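Local coordinates for protein mannose-6-phosphate isomerase (Helicobacter pylori, PDB 2QH5) that probably transfers GMP from GTP to mannose 1-phosphate, giving GDP-mannose and diphosphate, this chain being the N-terminal nucleotidyltransferase domain of a longer enzyme, at residues K147-F152 / F184-G189; F166-S171 / S245-L250; V139-S144 / V260-K265; L199-K204 / S254-M259; K6-S11 / L107-S112. All coordinates share one frame; numbering follows the deposited sequence. Where two conformers were deposited one is given.

Overall arrangement
Starting at the N terminus, interaction 5 closes first. It pairs strand 5-10 with strand 106-111 at the centre of the nucleotidyltransferase domain and is finished before the others begin. Interaction 3 opens next, on strand 138-144, and closes last, on strand 257-261 and the residues after it, so interactions 1, 2 and 4 all fall within its span. Interactions 1 and 2 cross, because 166-171 comes before 184-189. Interactions 2 and 4 cross as well, because 199-204 comes before 245-250. Interactions 1 and 4 follow in series. Strand 184-194 runs antiparallel to both 106-111 and 138-144, and so joins the central sheet to this second half.

Interaction 1. Residues K147-F152 / F184-G189; sequences KPNTEF and FYFNSG
An inverse gamma turn centred on Pro148 lies in the loop that links strand 138-144 to strand 153-156, and this loop folds over Phe186 of strand 184-194. Phe186 carries the contact. Its CG lies anti to the carbonyl carbon (chi1 -79°), which sends the ring up between Lys147 and Phe152. The tip of the ring points at the turn: Phe186 CZ lies 3.3 Å from Lys147 O, and this oxygen sits in the ring plane at the edge. Phe152 comes from further along the loop and lies over one face. Phe152 CB is 3.6 Å from Phe186 CD1. The two ring centroids are 4.9 Å apart with planes at 40°, so the rings meet obliquely. Asn149 reaches both rings. Asn149 ND2 is in the plane of the Phe152 ring, at the edge, and 3.9 Å from Phe186 CZ. Asn149 ND2 also gives a weak hydrogen bond to Lys147 O at 3.5 Å. No hydrogen bond joins the two segments, so the contact is held by ring packing. Beyond Phe186, Asn187 forms an Asx turn, with OD1 taking the backbone N of Gly189 at 3.1 Å. Tyr154 of strand 153-156 meets the Phe186 ring edge-to-face. Pro148 packs on Ile176 and Gln179 of helix 172-181, and the backbone of Phe186 bonds to Val143 of strand 138-144.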
# COMPACT_ATOMS: atom_id res chain seq x y z
N LYS A 147 -11.66 -19.44 -0.50
CA LYS A 147 -10.62 -20.46 -0.39
C LYS A 147 -9.54 -20.05 0.61
O LYS A 147 -8.75 -19.15 0.33
CB LYS A 147 -10.00 -20.78 -1.76
CG LYS A 147 -10.88 -21.61 -2.69
CD LYS A 147 -11.77 -20.75 -3.60
CE LYS A 147 -10.95 -19.93 -4.59
NZ LYS A 147 -10.05 -20.77 -5.44
N PRO A 148 -9.50 -20.72 1.77
CA PRO A 148 -8.57 -20.38 2.86
C PRO A 148 -7.09 -20.76 2.61
O PRO A 148 -6.65 -21.84 3.00
CB PRO A 148 -9.13 -21.15 4.06
CG PRO A 148 -9.92 -22.27 3.47
CD PRO A 148 -10.39 -21.84 2.12
N ASN A 149 -6.34 -19.85 1.99
CA ASN A 149 -4.88 -20.03 1.83
C ASN A 149 -4.07 -19.21 2.84
O ASN A 149 -4.47 -18.11 3.23
CB ASN A 149 -4.43 -19.77 0.39
CG ASN A 149 -4.46 -18.30 0.02
OD1 ASN A 149 -3.43 -17.61 0.07
ND2 ASN A 149 -5.63 -17.80 -0.36
N THR A 150 -2.93 -19.75 3.25
CA THR A 150 -2.18 -19.23 4.39
C THR A 150 -1.09 -18.20 4.06
O THR A 150 -0.23 -17.90 4.89
CB THR A 150 -1.54 -20.37 5.20
OG1 THR A 150 -0.67 -21.13 4.36
CG2 THR A 150 -2.62 -21.27 5.77
N GLU A 151 -1.14 -17.67 2.84
CA GLU A 151 -0.20 -16.63 2.42
C GLU A 151 -0.75 -15.25 2.74
O GLU A 151 -0.01 -14.26 2.76
CB GLU A 151 0.11 -16.76 0.93
CG GLU A 151 1.01 -17.94 0.57
CD GLU A 151 0.99 -18.28 -0.91
OE1 GLU A 151 -0.09 -18.63 -1.44
OE2 GLU A 151 2.06 -18.20 -1.55
N PHE A 152 -2.06 -15.18 2.99
CA PHE A 152 -2.76 -13.92 3.23
C PHE A 152 -2.81 -13.49 4.69
O PHE A 152 -2.54 -14.28 5.60
CB PHE A 152 -4.18 -13.98 2.66
CG PHE A 152 -4.26 -13.66 1.20
CD1 PHE A 152 -3.93 -12.40 0.73
CD2 PHE A 152 -4.69 -14.62 0.29
CE1 PHE A 152 -4.01 -12.10 -0.62
CE2 PHE A 152 -4.78 -14.33 -1.06
CZ PHE A 152 -4.44 -13.07 -1.52
N PHE A 184 -14.48 -13.31 9.41
CA PHE A 184 -13.08 -13.22 9.01
C PHE A 184 -12.94 -12.81 7.55
O PHE A 184 -13.63 -13.34 6.67
CB PHE A 184 -12.35 -14.54 9.26
CG PHE A 184 -11.73 -14.63 10.62
CD1 PHE A 184 -12.41 -15.24 11.67
CD2 PHE A 184 -10.48 -14.07 10.87
CE1 PHE A 184 -11.84 -15.31 12.93
CE2 PHE A 184 -9.90 -14.14 12.12
CZ PHE A 184 -10.58 -14.77 13.16
N TYR A 185 -12.04 -11.86 7.30
CA TYR A 185 -11.80 -11.33 5.96
C TYR A 185 -10.32 -11.46 5.58
O TYR A 185 -9.43 -11.43 6.45
CB TYR A 185 -12.20 -9.86 5.89
CG TYR A 185 -13.66 -9.54 6.16
CD1 TYR A 185 -14.53 -9.18 5.13
CD2 TYR A 185 -14.17 -9.55 7.46
CE1 TYR A 185 -15.86 -8.87 5.38
CE2 TYR A 185 -15.50 -9.24 7.72
CZ TYR A 185 -16.34 -8.90 6.68
OH TYR A 185 -17.65 -8.60 6.95
N PHE A 186 -10.05 -11.60 4.29
CA PHE A 186 -8.69 -11.48 3.77
C PHE A 186 -8.30 -10.02 3.78
O PHE A 186 -9.07 -9.16 3.36
CB PHE A 186 -8.60 -11.98 2.32
CG PHE A 186 -8.54 -13.48 2.18
CD1 PHE A 186 -7.73 -14.25 3.01
CD2 PHE A 186 -9.28 -14.12 1.18
CE1 PHE A 186 -7.67 -15.63 2.87
CE2 PHE A 186 -9.23 -15.50 1.03
CZ PHE A 186 -8.42 -16.26 1.88
N ASN A 187 -7.10 -9.74 4.28
CA ASN A 187 -6.54 -8.41 4.13
C ASN A 187 -6.18 -8.14 2.67
O ASN A 187 -5.46 -8.92 2.05
CB ASN A 187 -5.33 -8.22 5.03
CG ASN A 187 -4.67 -6.87 4.84
OD1 ASN A 187 -5.33 -5.88 4.51
ND2 ASN A 187 -3.35 -6.83 5.02
N SER A 188 -6.68 -7.04 2.13
CA SER A 188 -6.48 -6.71 0.73
C SER A 188 -5.05 -6.28 0.47
O SER A 188 -4.55 -6.40 -0.65
CB SER A 188 -7.43 -5.60 0.29
OG SER A 188 -7.01 -4.36 0.82
N GLY A 189 -4.38 -5.79 1.51
CA GLY A 189 -3.04 -5.25 1.36
C GLY A 189 -3.07 -3.77 1.03
O GLY A 189 -2.03 -3.12 1.05

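Interaction 2. Residues F166-S171 / S245-L250; sequences FIEKPS and SIDIAL
Strand 166-168 passes helix 246-250 at 8.8 Å between axes, with their directions 132° apart, and the nearest CA atoms belong to Glu168 and Asp247. Both of these side chains point into the gap. Glu168 leaves with CG anti to the backbone N and then bends at chi2 (-139°), which lays its carboxylate against Asp247. Glu168 CD is 3.6 Å from Asp247 CB. The two carboxylate planes are nearly parallel, only 3° apart, and stack. Glu168 OE1 and Asp247 OD1 are 3.8 Å from each other. Two like charges so close would repel, and one of the acids may therefore hold a proton more readily than usual. The second Glu168 oxygen leans on the helix: Glu168 OE2 is 3.4 Å from Ile248 CG1. Phe166 meets the other oxygen of Asp247. At the ring tip, Phe166 CZ lies 3.3 Å from Asp247 OD2, with the ring and carboxylate planes oblique. No hydrogen bond crosses between the segments. Thr90 OG1 takes the backbone N of Ile246 in the first turn of the helix, and Gln252 OE1 takes the backbone N of Glu168. The sequence Phe-Ile-Glu-Lys-Pro matches the EKP signature of sugar nucleotidyltransferases. In relatives this motif lies at the sugar-phosphate site, and the same is probable here.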
# COMPACT_ATOMS: atom_id res chain seq x y z
N PHE A 166 -5.61 -8.79 14.06
CA PHE A 166 -4.99 -9.04 12.78
C PHE A 166 -4.05 -10.22 12.97
O PHE A 166 -3.16 -10.18 13.82
CB PHE A 166 -4.20 -7.81 12.36
CG PHE A 166 -3.92 -7.73 10.89
CD1 PHE A 166 -4.54 -6.77 10.11
CD2 PHE A 166 -3.02 -8.61 10.29
CE1 PHE A 166 -4.29 -6.69 8.75
CE2 PHE A 166 -2.76 -8.55 8.93
CZ PHE A 166 -3.40 -7.58 8.16
N ILE A 167 -4.25 -11.27 12.18
CA ILE A 167 -3.32 -12.40 12.18
C ILE A 167 -2.80 -12.65 10.77
O ILE A 167 -3.52 -13.18 9.91
CB ILE A 167 -3.90 -13.70 12.85
CG1 ILE A 167 -5.34 -14.00 12.39
CG2 ILE A 167 -3.81 -13.62 14.37
CD1 ILE A 167 -6.43 -13.59 13.36
N GLU A 168 -1.57 -12.24 10.50
CA GLU A 168 -1.00 -12.40 9.17
C GLU A 168 -0.33 -13.76 9.02
O GLU A 168 0.49 -14.15 9.85
CB GLU A 168 -0.00 -11.29 8.82
CG GLU A 168 0.13 -11.09 7.31
CD GLU A 168 1.55 -10.86 6.87
OE1 GLU A 168 1.75 -10.43 5.71
OE2 GLU A 168 2.48 -11.12 7.66
N LYS A 169 -0.71 -14.46 7.95
CA LYS A 169 -0.22 -15.82 7.65
C LYS A 169 -0.34 -16.79 8.84
O LYS A 169 0.65 -17.07 9.52
CB LYS A 169 1.21 -15.78 7.09
CG LYS A 169 1.36 -14.96 5.81
CD LYS A 169 2.82 -14.82 5.40
CE LYS A 169 2.95 -13.97 4.15
NZ LYS A 169 4.34 -13.97 3.61
N PRO A 170 -1.56 -17.29 9.10
CA PRO A 170 -1.73 -18.29 10.15
C PRO A 170 -1.41 -19.70 9.65
O PRO A 170 -1.16 -19.88 8.46
CB PRO A 170 -3.22 -18.16 10.49
CG PRO A 170 -3.86 -17.74 9.21
CD PRO A 170 -2.83 -16.97 8.42
N SER A 171 -1.38 -20.68 10.55
CA SER A 171 -1.22 -22.07 10.15
C SER A 171 -2.48 -22.56 9.43
O SER A 171 -3.56 -22.00 9.63
CB SER A 171 -0.90 -22.96 11.36
OG SER A 171 -1.88 -22.83 12.37
N SER A 245 7.29 -6.49 6.91
CA SER A 245 5.98 -6.17 6.38
C SER A 245 5.21 -5.20 7.24
O SER A 245 5.37 -5.20 8.43
CB SER A 245 5.17 -7.43 6.30
OG SER A 245 4.26 -7.31 5.26
N ILE A 246 4.35 -4.40 6.64
CA ILE A 246 3.56 -3.48 7.46
C ILE A 246 2.60 -4.24 8.38
O ILE A 246 2.30 -3.80 9.50
CB ILE A 246 2.81 -2.45 6.58
CG1 ILE A 246 2.24 -1.32 7.42
CG2 ILE A 246 1.75 -3.12 5.74
CD1 ILE A 246 3.30 -0.57 8.22
N ASP A 247 2.16 -5.41 7.91
CA ASP A 247 1.24 -6.26 8.63
C ASP A 247 1.88 -6.78 9.90
O ASP A 247 1.23 -6.86 10.93
CB ASP A 247 0.77 -7.42 7.76
CG ASP A 247 0.35 -6.98 6.36
OD1 ASP A 247 1.23 -6.63 5.55
OD2 ASP A 247 -0.87 -6.99 6.08
N ILE A 248 3.16 -7.11 9.82
CA ILE A 248 3.90 -7.61 10.98
C ILE A 248 4.34 -6.45 11.88
O ILE A 248 4.17 -6.49 13.10
CB ILE A 248 5.11 -8.48 10.54
CG1 ILE A 248 4.61 -9.80 9.93
CG2 ILE A 248 6.05 -8.76 11.72
CD1 ILE A 248 5.63 -10.50 9.04
N ALA A 249 4.89 -5.41 11.25
CA ALA A 249 5.44 -4.24 11.95
C ALA A 249 4.41 -3.47 12.76
O ALA A 249 4.70 -3.01 13.88
CB ALA A 249 6.12 -3.30 10.96
N LEU A 250 3.22 -3.31 12.20
CA LEU A 250 2.28 -2.33 12.73
C LEU A 250 0.86 -2.85 12.90
O LEU A 250 0.25 -2.66 13.95
CB LEU A 250 2.28 -1.09 11.84
CG LEU A 250 1.39 0.09 12.21
CD1 LEU A 250 1.70 0.60 13.61
CD2 LEU A 250 1.57 1.18 11.17

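Interaction 3. Residues V139-S144 / V260-K265; sequences VTFGVS and VELNAK
The Phe141 ring is met obliquely through CD2 by Leu262 and Val260. Leu262 CG comes to 3.8 Å of Phe141 CD2, and the carbonyl O of Val260 approaches the same atom. With CG anti to the carbonyl carbon (chi1 -69°), the ring stands on the sheet face that also bears Val260. Further along the strand, Val143 CG2 packs 3.8 Å from Leu262 CB. At the other end, Val139 CG1 touches Val260 CG2. Between the two strands the backbones form parallel bridges, Phe141 with Val260 and Gly142 with Glu261. Three hydrogen bonds hold the pair. Val260 N reaches Thr140 O at 3.1 Å, in the carbonyl plane. Gly142 N meets Val260 O at 2.9 Å, from above that carbonyl plane. Leu262 N gives the straightest bond, 171° at the hydrogen, and reaches Gly142 O at 2.7 Å nearly along the C=O axis. Strand 138-144 thus lies between two partners, strand 257-261 parallel to it and strand 184-194 antiparallel. Helix 119-134 covers the Phe141 and Val260 face: Ala129 packs on Val139 and Phe141, and Leu132 on Val139 and Val260.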
# COMPACT_ATOMS: atom_id res chain seq x y z
N VAL A 139 -6.70 2.60 8.18
CA VAL A 139 -7.81 1.92 7.56
C VAL A 139 -7.29 0.81 6.68
O VAL A 139 -6.41 1.03 5.85
CB VAL A 139 -8.72 2.88 6.75
CG1 VAL A 139 -10.00 2.20 6.35
CG2 VAL A 139 -9.01 4.14 7.55
N THR A 140 -7.85 -0.37 6.89
CA THR A 140 -7.54 -1.54 6.09
C THR A 140 -8.80 -1.98 5.33
O THR A 140 -9.88 -1.46 5.57
CB THR A 140 -6.98 -2.66 6.98
OG1 THR A 140 -6.43 -3.69 6.15
CG2 THR A 140 -8.07 -3.25 7.87
N PHE A 141 -8.66 -2.93 4.40
CA PHE A 141 -9.78 -3.35 3.57
C PHE A 141 -9.99 -4.86 3.61
O PHE A 141 -9.06 -5.63 3.39
CB PHE A 141 -9.59 -2.90 2.11
CG PHE A 141 -9.69 -1.41 1.90
CD1 PHE A 141 -8.62 -0.57 2.20
CD2 PHE A 141 -10.83 -0.86 1.33
CE1 PHE A 141 -8.71 0.81 1.98
CE2 PHE A 141 -10.92 0.52 1.11
CZ PHE A 141 -9.86 1.35 1.43
N GLY A 142 -11.23 -5.27 3.87
CA GLY A 142 -11.56 -6.68 3.97
C GLY A 142 -12.12 -7.29 2.70
O GLY A 142 -12.89 -6.66 1.98
N VAL A 143 -11.72 -8.53 2.42
CA VAL A 143 -12.25 -9.29 1.30
C VAL A 143 -12.75 -10.63 1.84
O VAL A 143 -12.03 -11.33 2.54
CB VAL A 143 -11.20 -9.49 0.18
CG1 VAL A 143 -11.64 -10.57 -0.81
CG2 VAL A 143 -10.95 -8.18 -0.56
N SER A 144 -14.00 -10.95 1.50
CA SER A 144 -14.68 -12.14 2.01
C SER A 144 -14.04 -13.43 1.51
O SER A 144 -13.94 -13.67 0.31
CB SER A 144 -16.17 -12.10 1.65
OG SER A 144 -16.37 -11.50 0.38
N VAL A 260 -12.93 -1.63 6.01
CA VAL A 260 -13.98 -1.35 5.03
C VAL A 260 -14.04 -2.54 4.08
O VAL A 260 -13.01 -3.00 3.61
CB VAL A 260 -13.70 -0.04 4.24
CG1 VAL A 260 -14.84 0.28 3.28
CG2 VAL A 260 -13.49 1.13 5.18
N GLU A 261 -15.23 -3.06 3.81
CA GLU A 261 -15.37 -4.24 2.94
C GLU A 261 -15.14 -3.92 1.46
O GLU A 261 -15.65 -2.93 0.94
CB GLU A 261 -16.76 -4.87 3.09
CG GLU A 261 -17.09 -5.36 4.49
CD GLU A 261 -18.58 -5.59 4.68
OE1 GLU A 261 -19.23 -6.12 3.75
OE2 GLU A 261 -19.10 -5.24 5.76
N LEU A 262 -14.34 -4.76 0.81
CA LEU A 262 -14.14 -4.65 -0.64
C LEU A 262 -14.95 -5.71 -1.38
O LEU A 262 -14.58 -6.88 -1.44
CB LEU A 262 -12.65 -4.76 -1.01
CG LEU A 262 -11.90 -3.45 -1.25
CD1 LEU A 262 -10.42 -3.72 -1.48
CD2 LEU A 262 -12.48 -2.67 -2.42
N ASN A 263 -16.08 -5.27 -1.93
CA ASN A 263 -16.93 -6.12 -2.74
C ASN A 263 -16.89 -5.61 -4.17
O ASN A 263 -17.83 -4.97 -4.64
CB ASN A 263 -18.37 -6.11 -2.21
CG ASN A 263 -18.43 -5.97 -0.69
OD1 ASN A 263 -17.71 -6.65 0.04
ND2 ASN A 263 -19.29 -5.07 -0.22
N ALA A 264 -15.77 -5.87 -4.85
CA ALA A 264 -15.53 -5.28 -6.16
C ALA A 264 -14.86 -6.23 -7.16
O ALA A 264 -14.30 -5.79 -8.16
CB ALA A 264 -14.70 -4.00 -6.01
N LYS A 265 -14.96 -7.53 -6.89
CA LYS A 265 -14.27 -8.59 -7.65
C LYS A 265 -12.75 -8.44 -7.59
O LYS A 265 -12.06 -8.37 -8.62
CB LYS A 265 -14.77 -8.69 -9.09
CG LYS A 265 -15.94 -9.64 -9.28
CD LYS A 265 -16.17 -9.95 -10.75
CE LYS A 265 -17.17 -11.07 -10.92
NZ LYS A 265 -17.32 -11.44 -12.36

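Interaction 4. Residues L199-K204 / S254-M259; sequences LDELKK and SHKIKM
Glu201 OE1 is gripped three ways. Lys204 NZ makes a salt bridge to Glu201 OE1 at 2.9 Å, water 1 donates to OE1 at 2.5 Å, and Lys256 NZ forms a longer salt bridge to OE1 at 3.5 Å. Glu201, Lys204 and Lys256 make a salt-bridge network that ties helix 195-205 to the loop leading into strand 257-261. Water 1 also bridges to Lys256, accepting from its NZ. The two lysine ends, Lys204 NZ and Lys256 NZ, are only 3.7 Å apart. The shared carboxylate would offset their repulsion, and they in turn probably favour the ionised form of Glu201. Torsions bring the three groups together. Glu201 has CG beside the backbone N and bends at chi2 (-65°), so its carboxylate leaves the helix toward the loop. Lys204, one turn on, is bent at chi2, chi3 and chi4 and curls back over Glu201. Lys256 is extended beyond CG and crosses the carboxylate obliquely, with CD and CE near OE1. The other oxygen, Glu201 OE2, takes two more bonds. Ser254 OG donates to Glu201 OE2 at 2.5 Å, from above the carboxylate plane. Water 2 donates to Glu201 OE2 at 2.9 Å and accepts from His255 N. Leu138 of strand 138-144 packs on both Glu201 and Ser254. Ser254 OG also closes an ST turn, receiving the backbone N-H of Lys256 at 3.2 Å with an angle of 162°.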
# COMPACT_ATOMS: atom_id res chain seq x y z
N LEU A 199 3.01 7.67 10.90
CA LEU A 199 4.35 7.78 11.46
C LEU A 199 4.36 7.77 12.99
O LEU A 199 5.35 7.37 13.60
CB LEU A 199 5.08 9.01 10.91
CG LEU A 199 5.34 8.97 9.40
CD1 LEU A 199 5.75 10.33 8.86
CD2 LEU A 199 6.37 7.90 9.03
N ASP A 200 3.25 8.21 13.59
CA ASP A 200 3.11 8.19 15.05
C ASP A 200 2.89 6.77 15.54
O ASP A 200 3.47 6.35 16.54
CB ASP A 200 1.96 9.08 15.50
CG ASP A 200 2.30 10.56 15.43
OD1 ASP A 200 1.39 11.39 15.64
OD2 ASP A 200 3.48 10.89 15.16
N GLU A 201 2.04 6.03 14.82
CA GLU A 201 1.78 4.63 15.14
C GLU A 201 3.02 3.77 14.95
O GLU A 201 3.26 2.85 15.73
CB GLU A 201 0.64 4.08 14.29
CG GLU A 201 -0.75 4.48 14.77
CD GLU A 201 -1.08 3.91 16.13
OE1 GLU A 201 -1.14 4.71 17.10
OE2 GLU A 201 -1.26 2.66 16.25
N LEU A 202 3.81 4.08 13.93
CA LEU A 202 5.06 3.38 13.71
C LEU A 202 6.05 3.70 14.83
O LEU A 202 6.76 2.81 15.28
CB LEU A 202 5.66 3.69 12.33
CG LEU A 202 6.61 2.66 11.70
CD1 LEU A 202 6.01 1.27 11.56
CD2 LEU A 202 7.00 3.15 10.34
N LYS A 203 6.09 4.95 15.29
CA LYS A 203 6.96 5.30 16.41
C LYS A 203 6.64 4.45 17.65
O LYS A 203 7.55 3.87 18.25
CB LYS A 203 6.83 6.79 16.76
CG LYS A 203 8.02 7.35 17.52
CD LYS A 203 8.03 8.87 17.46
CE LYS A 203 9.16 9.47 18.30
NZ LYS A 203 8.81 9.50 19.76
N LYS A 204 5.36 4.36 17.98
CA LYS A 204 4.88 3.56 19.11
C LYS A 204 5.23 2.08 19.00
O LYS A 204 5.70 1.48 19.96
CB LYS A 204 3.36 3.68 19.25
CG LYS A 204 2.87 4.94 19.96
CD LYS A 204 1.66 4.66 20.87
CE LYS A 204 0.33 4.57 20.11
NZ LYS A 204 -0.09 5.89 19.53
N SER A 254 -1.33 -2.32 16.29
CA SER A 254 -2.02 -1.04 16.36
C SER A 254 -3.44 -1.16 16.96
O SER A 254 -4.22 -2.06 16.61
CB SER A 254 -2.08 -0.37 14.98
OG SER A 254 -2.68 0.91 15.07
N HIS A 255 -3.74 -0.24 17.88
CA HIS A 255 -5.06 -0.16 18.49
C HIS A 255 -6.02 0.69 17.65
O HIS A 255 -7.20 0.80 17.99
CB HIS A 255 -4.95 0.41 19.90
CG HIS A 255 -4.16 -0.44 20.85
ND1 HIS A 255 -4.62 -1.66 21.32
CD2 HIS A 255 -2.95 -0.25 21.42
CE1 HIS A 255 -3.72 -2.18 22.13
NE2 HIS A 255 -2.70 -1.34 22.21
N LYS A 256 -5.52 1.26 16.56
CA LYS A 256 -6.26 2.25 15.78
C LYS A 256 -6.70 1.77 14.39
O LYS A 256 -6.70 2.55 13.44
CB LYS A 256 -5.45 3.53 15.66
CG LYS A 256 -5.11 4.10 17.01
CD LYS A 256 -4.46 5.46 16.94
CE LYS A 256 -4.26 5.99 18.35
NZ LYS A 256 -3.34 7.15 18.41
N ILE A 257 -7.11 0.51 14.30
CA ILE A 257 -7.45 -0.11 13.02
C ILE A 257 -8.95 -0.29 12.78
O ILE A 257 -9.65 -0.92 13.58
CB ILE A 257 -6.74 -1.49 12.89
CG1 ILE A 257 -5.23 -1.31 13.01
CG2 ILE A 257 -7.10 -2.20 11.57
CD1 ILE A 257 -4.48 -2.60 13.20
N LYS A 258 -9.44 0.27 11.67
CA LYS A 258 -10.80 -0.01 11.19
C LYS A 258 -10.79 -0.71 9.83
O LYS A 258 -9.79 -0.70 9.13
CB LYS A 258 -11.64 1.27 11.13
CG LYS A 258 -11.88 1.94 12.49
CD LYS A 258 -12.81 1.12 13.37
CE LYS A 258 -13.20 1.90 14.62
NZ LYS A 258 -12.29 1.64 15.75
N MET A 259 -11.91 -1.32 9.46
CA MET A 259 -11.98 -2.06 8.21
C MET A 259 -13.10 -1.50 7.33
O MET A 259 -14.07 -0.94 7.83
CB MET A 259 -12.23 -3.54 8.50
CG MET A 259 -11.84 -4.48 7.37
SD MET A 259 -12.47 -6.15 7.60
CE MET A 259 -14.10 -5.92 6.88
O HOH W 1 -0.92 7.19 16.80
O HOH W 2 -2.20 2.13 18.89

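Interaction 5. Residues K6-S11 / L107-S112; sequences KNILLS and LIVTPS
Strands 5-10 and 106-111 are parallel neighbours at the centre of the Rossmann-like sheet of this nucleotidyltransferase domain. Asn7 is the key polar side chain. Its CG is anti to the backbone N (chi1 179°), which swings the amide across the strands. Asn7 ND2 then gives two bonds in its own amide plane, to Thr110 OG1 at 2.7 Å and to Ile108 O at 3.0 Å. The two ND2 bonds fix the rotation of the Asn7 amide. Thr110 offers OG1 from the crowded position between N and the carbonyl carbon (chi1 53°). Ile108 O is doubly held, because Ile8 N also reaches it, at 2.8 Å. On the opposite sheet face, Ile8 and Val109 lie side by side. Ile8 has CG1 beside the backbone N and reaches over to Leu107, CG1 to CG 3.8 Å. Leu10 crosses Val109 obliquely, its CD1 3.7 Å from Val109 CG1. Lys6 stays extended and leads its NZ away to Ser101 OG. Helix 90-99 covers the face of Ile8 and Val109, where Ile94 meets Val109. Helix 39-48 covers the other, where Asn47 packs on Asn7 and Thr110. Backbone bonds run the length of the pair; the straightest, 178° at the hydrogen, joins Ile108 N to Lys6 O at 2.7 Å. Near the strand ends, Leu9 turns CD2 to within 3.6 Å of Ser112 CB, and Ser112 N bonds to Leu10 O at 3.1 Å.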
# COMPACT_ATOMS: atom_id res chain seq x y z
N LYS A 6 -2.71 11.56 -1.52
CA LYS A 6 -1.65 10.91 -2.27
C LYS A 6 -1.93 9.44 -2.50
O LYS A 6 -2.29 8.72 -1.56
CB LYS A 6 -0.33 11.02 -1.52
CG LYS A 6 0.56 12.17 -1.90
CD LYS A 6 1.94 11.86 -1.36
CE LYS A 6 2.94 12.93 -1.74
NZ LYS A 6 4.26 12.61 -1.14
N ASN A 7 -1.74 8.99 -3.73
CA ASN A 7 -1.73 7.57 -4.02
C ASN A 7 -0.31 7.05 -3.89
O ASN A 7 0.59 7.55 -4.56
CB ASN A 7 -2.26 7.29 -5.43
CG ASN A 7 -2.26 5.81 -5.78
OD1 ASN A 7 -2.06 5.45 -6.94
ND2 ASN A 7 -2.47 4.95 -4.79
N ILE A 8 -0.10 6.08 -3.01
CA ILE A 8 1.19 5.40 -2.91
C ILE A 8 1.07 4.06 -3.62
O ILE A 8 0.54 3.10 -3.07
CB ILE A 8 1.64 5.17 -1.47
CG1 ILE A 8 1.55 6.47 -0.64
CG2 ILE A 8 3.05 4.57 -1.45
CD1 ILE A 8 2.40 7.61 -1.15
N LEU A 9 1.58 4.03 -4.84
CA LEU A 9 1.42 2.88 -5.73
C LEU A 9 2.62 1.96 -5.56
O LEU A 9 3.70 2.23 -6.08
CB LEU A 9 1.29 3.38 -7.19
CG LEU A 9 0.31 2.73 -8.16
CD1 LEU A 9 0.61 3.24 -9.56
CD2 LEU A 9 0.34 1.21 -8.14
N LEU A 10 2.45 0.88 -4.80
CA LEU A 10 3.55 -0.02 -4.50
C LEU A 10 3.77 -1.04 -5.61
O LEU A 10 2.95 -1.94 -5.79
CB LEU A 10 3.31 -0.76 -3.18
CG LEU A 10 3.11 0.05 -1.89
CD1 LEU A 10 2.62 -0.89 -0.81
CD2 LEU A 10 4.39 0.72 -1.46
N SER A 11 4.89 -0.91 -6.32
CA SER A 11 5.25 -1.84 -7.39
C SER A 11 6.50 -2.66 -7.08
O SER A 11 6.65 -3.77 -7.57
CB SER A 11 5.44 -1.08 -8.70
OG SER A 11 4.32 -0.25 -8.95
N LEU A 107 -2.93 9.38 2.72
CA LEU A 107 -2.23 8.43 1.90
C LEU A 107 -3.15 7.28 1.56
O LEU A 107 -3.71 6.65 2.45
CB LEU A 107 -1.01 7.89 2.66
CG LEU A 107 0.40 8.44 2.46
CD1 LEU A 107 0.45 9.94 2.34
CD2 LEU A 107 1.26 7.96 3.62
N ILE A 108 -3.30 7.02 0.27
CA ILE A 108 -4.02 5.86 -0.20
C ILE A 108 -2.97 4.90 -0.76
O ILE A 108 -2.41 5.16 -1.83
CB ILE A 108 -5.04 6.24 -1.29
CG1 ILE A 108 -6.04 7.27 -0.76
CG2 ILE A 108 -5.80 5.01 -1.80
CD1 ILE A 108 -6.93 7.86 -1.84
N VAL A 109 -2.70 3.82 -0.02
CA VAL A 109 -1.62 2.88 -0.32
C VAL A 109 -2.17 1.66 -1.05
O VAL A 109 -2.96 0.90 -0.50
CB VAL A 109 -0.90 2.43 0.98
CG1 VAL A 109 0.13 1.35 0.69
CG2 VAL A 109 -0.24 3.62 1.66
N THR A 110 -1.74 1.47 -2.30
CA THR A 110 -2.37 0.51 -3.21
C THR A 110 -1.34 -0.33 -3.95
O THR A 110 -0.60 0.20 -4.77
CB THR A 110 -3.24 1.24 -4.29
OG1 THR A 110 -2.46 2.26 -4.95
CG2 THR A 110 -4.44 1.91 -3.64
N PRO A 111 -1.29 -1.65 -3.67
CA PRO A 111 -0.42 -2.53 -4.45
C PRO A 111 -0.82 -2.57 -5.92
O PRO A 111 -1.99 -2.42 -6.25
CB PRO A 111 -0.62 -3.90 -3.79
CG PRO A 111 -1.16 -3.61 -2.43
CD PRO A 111 -2.01 -2.39 -2.62
N SER A 112 0.15 -2.76 -6.81
CA SER A 112 -0.08 -2.63 -8.25
C SER A 112 -0.58 -3.91 -8.91
O SER A 112 -1.17 -3.86 -9.98
CB SER A 112 1.21 -2.17 -8.94
OG SER A 112 2.29 -3.02 -8.60